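Local coordinates for protein aryl acylamidase (bacterium CSBL00001, PDB 4YJ6) that probably hydrolyses the amide bond of aryl acylamides, as an enzyme of the amidase signature family, at residues 135-139 with 330-334. Residue numbers count along the deposited sequence, not the author numbering.
Sequences VYGFR and TVASM
A tyrosine reaching from a tight turn onto one side of a long helix makes this buried contact of the amidase fold. The loop, 135-139, follows strand 126-131; the helical turn 330-334 belongs to helix 315-339. Val-135 to Phe-138 form a type I' beta turn (Tyr-136 phi/psi 56/21°, Gly-137 65/13°), closed by a hydrogen bond from Phe-138 N to Val-135 O of 3.0 Å; Phe-138 then centres an inverse gamma turn. The closest CA atoms, those of Tyr-136 and Thr-330, are 7.2 Å apart. With Tyr-136 chi1 at -87°, Thr-330 lies over one face of the ring, its CG2 3.6 Å from the Tyr-136 centroid and 11° off the normal, a CH-pi contact. Near the ring plane, Tyr-136 OH and Ser-333 OG (chi1 t) hydrogen-bond at 2.7 Å. Selenomethionine Met-334 joins obliquely, its SE 5.2 Å from the Tyr-136 centroid in a Met-aromatic contact. A water donates to Tyr-136 O (2.9 Å) and Thr-330 OG1 (2.8 Å), while Thr-330 OG1 also hydrogen-bonds to Ile-326 O. Phe-138 meets the ring of Trp-359 on helix 354-363. Thr-330 thus serves both chemistries, methyl on the ring and hydroxyl on the water, and the buried tyrosine hydroxyl finds its polar partner in Ser-333.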
ATOM      1  N   VAL A 135      12.960   1.984   6.384  1.00 12.98           N
ATOM      2  CA  VAL A 135      14.137   1.493   5.683  1.00 14.12           C
ATOM      3  C   VAL A 135      13.865   0.124   5.075  1.00 13.43           C
ATOM      4  O   VAL A 135      13.415  -0.782   5.753  1.00 13.46           O
ATOM      5  CB  VAL A 135      15.370   1.415   6.633  1.00 14.87           C
ATOM      6  CG1 VAL A 135      16.511   0.628   5.983  1.00 14.73           C
ATOM      7  CG2 VAL A 135      15.807   2.847   7.071  1.00 16.49           C
ATOM      8  N   TYR A 136      14.123   0.007   3.774  1.00 12.81           N
ATOM      9  CA  TYR A 136      13.942  -1.247   3.029  1.00 14.89           C
ATOM     10  C   TYR A 136      12.515  -1.802   3.152  1.00 13.89           C
ATOM     11  O   TYR A 136      12.277  -2.987   2.875  1.00 14.06           O
ATOM     12  CB  TYR A 136      14.977  -2.309   3.466  1.00 13.59           C
ATOM     13  CG  TYR A 136      16.299  -2.241   2.713  1.00 13.30           C
ATOM     14  CD1 TYR A 136      16.331  -2.458   1.352  1.00 14.76           C
ATOM     15  CD2 TYR A 136      17.518  -1.971   3.370  1.00 13.09           C
ATOM     16  CE1 TYR A 136      17.531  -2.412   0.639  1.00 15.56           C
ATOM     17  CE2 TYR A 136      18.718  -1.926   2.672  1.00 15.68           C
ATOM     18  CZ  TYR A 136      18.716  -2.140   1.310  1.00 15.03           C
ATOM     19  OH  TYR A 136      19.881  -2.102   0.577  1.00 16.20           O
ATOM     20  N   GLY A 137      11.559  -0.941   3.491  1.00 12.96           N
ATOM     21  CA  GLY A 137      10.172  -1.379   3.661  1.00 13.34           C
ATOM     22  C   GLY A 137       9.965  -2.352   4.827  1.00 13.68           C
ATOM     23  O   GLY A 137       8.899  -2.935   4.945  1.00 14.71           O
ATOM     24  N   PHE A 138      10.960  -2.502   5.706  1.00 13.50           N
ATOM     25  CA  PHE A 138      11.010  -3.720   6.547  1.00 13.59           C
ATOM     26  C   PHE A 138      10.281  -3.512   7.889  1.00 12.78           C
ATOM     27  O   PHE A 138      10.838  -3.758   8.970  1.00 14.27           O
ATOM     28  CB  PHE A 138      12.475  -4.191   6.730  1.00 14.47           C
ATOM     29  CG  PHE A 138      12.636  -5.705   6.845  1.00 15.64           C
ATOM     30  CD1 PHE A 138      12.239  -6.383   7.983  1.00 20.00           C
ATOM     31  CD2 PHE A 138      13.225  -6.432   5.833  1.00 20.36           C
ATOM     32  CE1 PHE A 138      12.405  -7.796   8.086  1.00 18.42           C
ATOM     33  CE2 PHE A 138      13.371  -7.831   5.928  1.00 21.73           C
ATOM     34  CZ  PHE A 138      12.952  -8.493   7.067  1.00 18.71           C
ATOM     35  N   ARG A 139       9.033  -3.053   7.803  1.00 12.88           N
ATOM     36  CA  ARG A 139       8.108  -3.001   8.950  1.00 14.14           C
ATOM     37  C   ARG A 139       6.793  -2.371   8.515  1.00 14.73           C
ATOM     38  O   ARG A 139       6.731  -1.664   7.501  1.00 14.42           O
ATOM     39  CB  ARG A 139       8.672  -2.182  10.130  1.00 15.51           C
ATOM     40  CG  ARG A 139       9.168  -0.784   9.707  1.00 15.25           C
ATOM     41  CD  ARG A 139       9.902  -0.039  10.852  1.00 15.57           C
ATOM     42  NE  ARG A 139      11.144  -0.712  11.203  1.00 14.39           N
ATOM     43  CZ  ARG A 139      11.722  -0.697  12.401  1.00 17.94           C
ATOM     44  NH1 ARG A 139      11.168  -0.047  13.421  1.00 18.01           N
ATOM     45  NH2 ARG A 139      12.865  -1.358  12.572  1.00 14.70           N
ATOM     46  N   THR A 330      16.987  -8.270   0.046  1.00 13.83           N
ATOM     47  CA  THR A 330      17.488  -7.080   0.729  1.00 14.86           C
ATOM     48  C   THR A 330      19.012  -7.191   0.855  1.00 13.92           C
ATOM     49  O   THR A 330      19.743  -6.233   0.636  1.00 15.62           O
ATOM     50  CB  THR A 330      16.831  -6.949   2.110  1.00 14.33           C
ATOM     51  OG1 THR A 330      15.415  -6.809   1.926  1.00 14.06           O
ATOM     52  CG2 THR A 330      17.347  -5.705   2.810  1.00 15.27           C
ATOM     53  N   VAL A 331      19.497  -8.387   1.192  1.00 12.77           N
ATOM     54  CA  VAL A 331      20.938  -8.591   1.301  1.00 17.47           C
ATOM     55  C   VAL A 331      21.573  -8.366  -0.062  1.00 17.69           C
ATOM     56  O   VAL A 331      22.629  -7.754  -0.150  1.00 16.13           O
ATOM     57  CB  VAL A 331      21.274  -9.996   1.802  1.00 15.79           C
ATOM     58  CG1 VAL A 331      22.788 -10.330   1.601  1.00 17.62           C
ATOM     59  CG2 VAL A 331      20.894 -10.126   3.281  1.00 14.97           C
ATOM     60  N   ALA A 332      20.939  -8.858  -1.131  1.00 15.72           N
ATOM     61  CA  ALA A 332      21.489  -8.656  -2.468  1.00 19.72           C
ATOM     62  C   ALA A 332      21.616  -7.181  -2.792  1.00 20.58           C
ATOM     63  O   ALA A 332      22.621  -6.758  -3.379  1.00 19.22           O
ATOM     64  CB  ALA A 332      20.619  -9.367  -3.539  1.00 18.46           C
ATOM     65  N   SER A 333      20.607  -6.388  -2.434  1.00 15.97           N
ATOM     66  CA  SER A 333      20.683  -4.934  -2.600  1.00 18.40           C
ATOM     67  C   SER A 333      21.876  -4.342  -1.826  1.00 18.81           C
ATOM     68  O   SER A 333      22.658  -3.528  -2.357  1.00 18.14           O
ATOM     69  CB  SER A 333      19.379  -4.276  -2.128  1.00 17.64           C
ATOM     70  OG  SER A 333      19.523  -2.860  -2.031  1.00 16.92           O
HETATM   71  N   MSE A 334      22.017  -4.724  -0.558  1.00 17.59           N
HETATM   72  CA  MSE A 334      23.117  -4.186   0.240  1.00 16.56           C
HETATM   73  C   MSE A 334      24.479  -4.593  -0.318  1.00 17.86           C
HETATM   74  O   MSE A 334      25.411  -3.801  -0.315  1.00 20.30           O
HETATM   75  CB  MSE A 334      23.003  -4.647   1.668  1.00 18.86           C
HETATM   76  CG  MSE A 334      21.795  -4.010   2.293  1.00 21.23           C
HETATM   77 SE   MSE A 334      21.551  -4.658   4.060  1.00 50.15          SE
HETATM   78  CE  MSE A 334      23.316  -4.064   4.837  1.00 20.53           C
TER
HETATM   79  O   HOH W   1      13.605  -4.873   1.055  1.00 19.56           O